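Local structure of tRNA threonylcarbamoyladenosine dehydratase (Escherichia coli, 4D79) at residues 15-18 against 24-27; 112-117 against 139-144; 127-130 against 134-137. The protein catalyses the ATP-dependent dehydration of threonylcarbamoyladenosine at position 37 of tRNAs to its cyclic form, and can also accept sulfur from the desulfurase CsdA in vitro. One frame throughout, in Å; residues are numbered along the deposited sequence.

Contact 1 of 3, residues 15-18 against 24-27; sequences GTAR and ALQL
A chi1 of -172° turns the isobutyl group of Leu25 away from its own backbone N and toward helix 7-20, and chi2 (74°) sets one methyl against Thr16 and the other against Ala17. On the other side, Thr16 has CG2 anti to N and OG1 anti to the carbonyl carbon (chi1 -50°), and it meets the leucine with its carbon side. Leu25 CD1 lies 4.1 Å from Thr16 CB and equally far from Thr16 CG2, the two side chains crossing at about a right angle. The second methyl, Leu25 CD2, rests 4.1 Å from Ala17 CB. One forked side chain serves two successive residues. The small alanine suits this place because it lets the backbones come near, with Ala17 CA 5.4 Å from Leu25 CA. No hydrogen bond crosses the contact; it is light van der Waals packing of apolar groups. Segments 15-18 and 24-27 belong to the consecutive helices 7-20 and 22-29, folded against each other across a very short link. Ile5 also touches Leu25, and Asn71 of the second subunit packs on Thr16, while helix 242-266 covers Ala24 and Leu27 through Met261.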
# COMPACT_ATOMS: atom_id res chain seq x y z
N GLY B 15 -12.72 -0.62 -13.61
CA GLY B 15 -11.31 -0.89 -13.76
C GLY B 15 -10.90 -2.27 -13.24
O GLY B 15 -9.95 -2.87 -13.76
N THR B 16 -11.61 -2.79 -12.24
CA THR B 16 -11.42 -4.17 -11.79
C THR B 16 -11.79 -5.18 -12.87
O THR B 16 -11.02 -6.10 -13.18
CB THR B 16 -12.27 -4.39 -10.54
OG1 THR B 16 -11.99 -3.32 -9.62
CG2 THR B 16 -11.99 -5.72 -9.89
N ALA B 17 -12.97 -5.02 -13.47
CA ALA B 17 -13.37 -5.88 -14.58
C ALA B 17 -12.36 -5.81 -15.74
O ALA B 17 -12.09 -6.83 -16.40
CB ALA B 17 -14.76 -5.47 -15.06
N ARG B 18 -11.85 -4.61 -16.06
CA ARG B 18 -10.94 -4.46 -17.19
C ARG B 18 -9.59 -5.10 -16.92
O ARG B 18 -8.90 -5.50 -17.86
CB ARG B 18 -10.74 -2.98 -17.56
CG ARG B 18 -12.01 -2.33 -18.16
CD ARG B 18 -11.72 -1.03 -18.90
NE ARG B 18 -10.82 -0.15 -18.15
CZ ARG B 18 -11.22 0.72 -17.24
NH1 ARG B 18 -12.50 0.85 -16.94
NH2 ARG B 18 -10.32 1.47 -16.61
N ALA B 24 -14.21 -12.66 -13.13
CA ALA B 24 -13.63 -12.30 -11.85
C ALA B 24 -14.46 -11.25 -11.13
O ALA B 24 -14.57 -11.29 -9.90
CB ALA B 24 -12.21 -11.81 -12.07
N LEU B 25 -14.99 -10.25 -11.84
CA LEU B 25 -15.78 -9.24 -11.15
C LEU B 25 -16.93 -9.89 -10.38
O LEU B 25 -17.23 -9.51 -9.24
CB LEU B 25 -16.31 -8.20 -12.14
CG LEU B 25 -17.00 -6.99 -11.50
CD1 LEU B 25 -15.99 -6.02 -10.87
CD2 LEU B 25 -17.87 -6.23 -12.53
N GLN B 26 -17.61 -10.83 -11.00
CA GLN B 26 -18.71 -11.52 -10.33
C GLN B 26 -18.19 -12.44 -9.22
O GLN B 26 -18.80 -12.53 -8.15
CB GLN B 26 -19.55 -12.30 -11.34
CG GLN B 26 -20.74 -12.97 -10.70
CD GLN B 26 -21.81 -12.03 -10.25
OE1 GLN B 26 -22.54 -11.44 -11.06
NE2 GLN B 26 -21.86 -11.80 -8.96
N LEU B 27 -17.07 -13.12 -9.46
CA LEU B 27 -16.48 -13.96 -8.41
C LEU B 27 -16.19 -13.14 -7.16
O LEU B 27 -16.46 -13.58 -6.05
CB LEU B 27 -15.18 -14.60 -8.92
CG LEU B 27 -14.42 -15.52 -7.96
CD1 LEU B 27 -15.21 -16.83 -7.73
CD2 LEU B 27 -13.04 -15.81 -8.53

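Contact 2 of 3, residues 112-117 against 139-144; sequences DNVAQY and IAYCRR
Ala115 and Tyr141 mark the closest approach of the two backbones, their CA atoms 7.3 Å apart, a gap wide enough for an aromatic ring to be laid between the helices. Tyr141 fills it. Its chi1 of -172° swings the phenol clear of its own backbone N and across to helix 114-118, where it offers one face to Ala115. The CA of that alanine sits 4.0 Å from the ring centroid and 28° off the normal, a CH-pi contact, while Ala115 CB presses on the phenol end, 3.5 Å from Tyr141 CE1 and 3.6 Å from Tyr141 OH. The small alanine lets backbone and ring come this close. The two helices lie on either side of strand 124-127 in chain order: helix 114-118 leads into it, and helix 132-144 is the helical part of the beta-alpha-beta crossover from that strand to its parallel neighbour 149-152, in the Rossmann-like sheet of the ThiF family. Val114 packs nearer the root of the tyrosine. Its CG2 lies 3.9 Å from Tyr141 CB and its CG1 4.1 Å from Tyr141 CD1, both methyls coming up on the same side of the aromatic side chain's root. Val114 also touches Val109, and Met118, the last residue of the short helix, adds its side chain against both Tyr141 and Cys142.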
# COMPACT_ATOMS: atom_id res chain seq x y z
N ASP B 112 -10.96 -21.46 21.59
CA ASP B 112 -12.32 -21.75 22.02
C ASP B 112 -13.37 -21.19 21.07
O ASP B 112 -14.48 -21.73 21.03
CB ASP B 112 -12.59 -21.16 23.41
CG ASP B 112 -11.87 -21.90 24.52
OD1 ASP B 112 -11.53 -23.08 24.33
OD2 ASP B 112 -11.65 -21.28 25.58
N ASN B 113 -13.08 -20.09 20.36
CA ASN B 113 -14.11 -19.46 19.54
C ASN B 113 -13.82 -19.53 18.05
O ASN B 113 -14.65 -19.09 17.25
CB ASN B 113 -14.32 -18.00 19.96
CG ASN B 113 -13.10 -17.11 19.70
OD1 ASN B 113 -12.27 -17.40 18.84
ND2 ASN B 113 -13.01 -16.02 20.44
N VAL B 114 -12.67 -20.08 17.65
CA VAL B 114 -12.28 -19.96 16.24
C VAL B 114 -13.24 -20.72 15.34
O VAL B 114 -13.67 -20.21 14.29
CB VAL B 114 -10.83 -20.44 16.03
CG1 VAL B 114 -10.65 -21.91 16.48
CG2 VAL B 114 -10.40 -20.20 14.57
N ALA B 115 -13.67 -21.92 15.76
CA ALA B 115 -14.56 -22.67 14.90
C ALA B 115 -15.87 -21.91 14.69
O ALA B 115 -16.38 -21.86 13.57
CB ALA B 115 -14.81 -24.04 15.50
N GLN B 116 -16.43 -21.32 15.75
CA GLN B 116 -17.65 -20.53 15.59
C GLN B 116 -17.43 -19.38 14.62
O GLN B 116 -18.24 -19.15 13.70
CB GLN B 116 -18.10 -20.00 16.96
CG GLN B 116 -19.24 -19.00 16.92
CD GLN B 116 -19.53 -18.38 18.28
OE1 GLN B 116 -19.01 -18.84 19.30
NE2 GLN B 116 -20.32 -17.31 18.29
N TYR B 117 -16.32 -18.66 14.76
CA TYR B 117 -16.15 -17.52 13.87
C TYR B 117 -15.84 -17.99 12.45
O TYR B 117 -16.27 -17.34 11.49
CB TYR B 117 -15.06 -16.59 14.42
CG TYR B 117 -15.52 -15.80 15.63
CD1 TYR B 117 -16.83 -15.35 15.73
CD2 TYR B 117 -14.67 -15.53 16.69
CE1 TYR B 117 -17.26 -14.63 16.81
CE2 TYR B 117 -15.10 -14.81 17.77
CZ TYR B 117 -16.41 -14.37 17.83
OH TYR B 117 -16.87 -13.65 18.91
N ILE B 139 -4.52 -20.40 12.31
CA ILE B 139 -3.86 -21.10 11.22
C ILE B 139 -4.13 -22.59 11.29
O ILE B 139 -4.43 -23.23 10.27
CB ILE B 139 -2.35 -20.79 11.22
CG1 ILE B 139 -2.15 -19.35 10.77
CG2 ILE B 139 -1.55 -21.76 10.31
CD1 ILE B 139 -0.79 -18.88 11.04
N ALA B 140 -4.00 -23.19 12.48
CA ALA B 140 -4.22 -24.62 12.64
C ALA B 140 -5.64 -24.99 12.24
O ALA B 140 -5.85 -25.96 11.50
CB ALA B 140 -3.90 -25.03 14.08
N TYR B 141 -6.63 -24.18 12.64
CA TYR B 141 -8.01 -24.46 12.30
C TYR B 141 -8.26 -24.35 10.79
O TYR B 141 -8.88 -25.24 10.19
CB TYR B 141 -8.95 -23.52 13.06
CG TYR B 141 -10.39 -23.93 12.85
CD1 TYR B 141 -10.98 -24.91 13.66
CD2 TYR B 141 -11.11 -23.41 11.80
CE1 TYR B 141 -12.30 -25.32 13.44
CE2 TYR B 141 -12.43 -23.80 11.58
CZ TYR B 141 -13.00 -24.78 12.39
OH TYR B 141 -14.28 -25.14 12.15
N CYS B 142 -7.80 -23.25 10.15
CA CYS B 142 -8.06 -23.13 8.72
C CYS B 142 -7.31 -24.19 7.94
O CYS B 142 -7.86 -24.75 6.99
CB CYS B 142 -7.65 -21.73 8.21
SG CYS B 142 -8.75 -20.50 8.88
N ARG B 143 -6.07 -24.50 8.35
CA ARG B 143 -5.31 -25.55 7.68
C ARG B 143 -6.02 -26.91 7.75
O ARG B 143 -6.20 -27.56 6.72
CB ARG B 143 -3.92 -25.63 8.30
CG ARG B 143 -2.98 -26.64 7.65
CD ARG B 143 -1.72 -26.71 8.52
NE ARG B 143 -0.71 -27.67 8.06
CZ ARG B 143 -0.56 -28.91 8.48
NH1 ARG B 143 -1.39 -29.43 9.38
NH2 ARG B 143 0.42 -29.65 7.97
N ARG B 144 -6.48 -27.31 8.96
CA ARG B 144 -7.16 -28.60 9.17
C ARG B 144 -8.43 -28.70 8.36
O ARG B 144 -8.81 -29.78 7.90
CB ARG B 144 -7.54 -28.79 10.66
CG ARG B 144 -6.46 -29.09 11.58
CD ARG B 144 -6.94 -28.96 13.03
NE ARG B 144 -5.84 -29.26 13.96
CZ ARG B 144 -5.94 -29.31 15.28
NH1 ARG B 144 -7.11 -29.07 15.87
NH2 ARG B 144 -4.88 -29.59 16.01

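Contact 3 of 3, residues 127-130 against 134-137; sequences DAID and PKAA. With ATP (adenosine-5'-triphosphate), chain K.
The carboxylate of Asp127 is met over one and the same face by two donors, Lys135 NZ at one oxygen and the backbone N of Ile129 at the other, both tilted well above its plane. Lys135 NZ forms a salt bridge with Asp127 OD2 at 2.9 Å. The bond from Ile129 N to Asp127 OD1, 3.1 Å, closes an Asx turn that shapes the chain as it leaves the strand. The other flat group, the adenine of ATP, has Ile129 under one face: CG2 lies 3.6 Å from ATP N7, and CG1 is 4.1 Å from ATP C5. Pro134 lies beside the amino group N6. Ile129 CG2 also reaches Pro134 CG at 3.9 Å, placing the isoleucine between the base and helix 132-144. Ala128, Ile129, Asp130 and Pro134 all belong to the ATP pocket. Lys135 is extended until its last bond, where a turn (chi4 74°) brings NZ 2.8 Å from Ile129 O. That bond lies in the carbonyl plane, on a lone pair, with a C=O...N angle of 141°. The buried ammonium is gripped further by Thr152 O, and Thr151 OG1 bonds to Asp127 OD2; the aspartate probably stabilises the lysine's positive charge. The loop runs from the end of strand 124-127 to helix 132-144. Backbone bonds tie Asp127 to Val150 in strand 149-152 and Ala128 to Val36 in strand 32-36, while Leu181 of helix 176-189 packs on Lys135.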
# COMPACT_ATOMS: atom_id res chain seq x y z
N ASP B 127 -5.05 -13.56 7.50
CA ASP B 127 -4.61 -13.57 8.88
C ASP B 127 -3.58 -12.47 9.06
O ASP B 127 -2.44 -12.58 8.58
CB ASP B 127 -4.04 -14.91 9.28
CG ASP B 127 -3.17 -14.81 10.49
OD1 ASP B 127 -3.52 -14.01 11.36
OD2 ASP B 127 -2.16 -15.54 10.58
N ALA B 128 -3.97 -11.42 9.79
CA ALA B 128 -3.11 -10.27 10.05
C ALA B 128 -2.97 -10.06 11.56
O ALA B 128 -2.90 -8.92 12.04
CB ALA B 128 -3.67 -9.03 9.36
N ILE B 129 -2.95 -11.16 12.29
CA ILE B 129 -2.79 -11.16 13.73
C ILE B 129 -1.31 -10.98 14.05
O ILE B 129 -0.44 -11.63 13.44
CB ILE B 129 -3.33 -12.48 14.33
CG1 ILE B 129 -4.85 -12.61 14.13
CG2 ILE B 129 -3.00 -12.60 15.79
CD1 ILE B 129 -5.37 -14.03 14.37
N ASP B 130 -1.01 -10.16 15.05
CA ASP B 130 0.37 -9.91 15.43
C ASP B 130 0.82 -10.74 16.63
O ASP B 130 2.01 -10.73 16.95
CB ASP B 130 0.58 -8.40 15.70
CG ASP B 130 -0.14 -7.91 16.93
OD1 ASP B 130 -1.17 -8.52 17.32
OD2 ASP B 130 0.30 -6.90 17.51
N PRO B 134 -3.24 -16.61 19.41
CA PRO B 134 -4.41 -16.70 18.52
C PRO B 134 -4.05 -16.95 17.06
O PRO B 134 -4.83 -17.57 16.33
CB PRO B 134 -5.07 -15.33 18.71
CG PRO B 134 -3.90 -14.41 19.09
CD PRO B 134 -3.03 -15.24 19.92
N LYS B 135 -2.90 -16.45 16.60
CA LYS B 135 -2.46 -16.68 15.23
C LYS B 135 -2.32 -18.17 14.96
O LYS B 135 -2.81 -18.67 13.94
CB LYS B 135 -1.13 -15.96 15.00
CG LYS B 135 -0.75 -15.75 13.56
CD LYS B 135 0.44 -14.80 13.48
CE LYS B 135 0.81 -14.48 12.05
NZ LYS B 135 -0.15 -13.55 11.39
N ALA B 136 -1.65 -18.88 15.86
CA ALA B 136 -1.49 -20.33 15.73
C ALA B 136 -2.85 -21.03 15.71
O ALA B 136 -3.09 -21.89 14.86
CB ALA B 136 -0.62 -20.86 16.86
N ALA B 137 -3.76 -20.63 16.59
CA ALA B 137 -5.08 -21.24 16.65
C ALA B 137 -5.85 -21.01 15.35
O ALA B 137 -6.53 -21.92 14.85
CB ALA B 137 -5.85 -20.67 17.84
PG ATP K . -0.07 -1.79 19.41
O1G ATP K . 1.01 -0.79 19.76
O2G ATP K . -1.47 -1.31 19.71
O3G ATP K . 0.24 -3.20 19.83
PB ATP K . -0.90 -2.83 16.91
O1B ATP K . -0.89 -4.21 17.52
O2B ATP K . -2.19 -2.15 16.49
O3B ATP K . -0.02 -1.83 17.81
PA ATP K . -0.04 -3.99 14.49
O1A ATP K . 0.89 -5.10 14.98
O2A ATP K . 0.29 -3.29 13.20
O3A ATP K . 0.03 -2.84 15.61
O5' ATP K . -1.59 -4.48 14.47
C5' ATP K . -2.02 -5.81 14.83
C4' ATP K . -3.54 -6.00 14.93
O4' ATP K . -3.93 -7.40 15.07
C3' ATP K . -4.14 -5.28 16.14
O3' ATP K . -5.18 -4.38 15.76
C2' ATP K . -4.70 -6.41 16.99
O2' ATP K . -5.83 -6.00 17.75
C1' ATP K . -5.04 -7.50 16.00
N9 ATP K . -5.26 -8.81 16.70
C8 ATP K . -4.38 -9.33 17.59
N7 ATP K . -4.80 -10.51 18.11
C5 ATP K . -5.99 -10.76 17.56
C6 ATP K . -6.95 -11.86 17.68
N6 ATP K . -6.69 -12.86 18.52
N1 ATP K . -8.09 -11.82 16.98
C2 ATP K . -8.37 -10.78 16.15
N3 ATP K . -7.53 -9.74 15.99
C4 ATP K . -6.32 -9.65 16.64

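Overall arrangement
Contacts 2 and 3 share helix 132-144 and are close neighbours, with centres 11 Å apart. They touch directly: Ile139 CD1 packs 3.6 Å from Asp127 OD2, which brings the helix's apolar flank up against the salt bridge. Contact 3 lines the nucleotide pocket itself, whereas the Val114 side chain of contact 2 is about 9 Å from ATP; the potassium ion is about 13 Å from the Lys135 side chain. Contact 1 stands apart, its centre 30 Å from those of the other two and its nearest atoms about 18 Å away. It lies across the chain's centre from contact 3, and Thr16 and Arg18 there meet the second subunit.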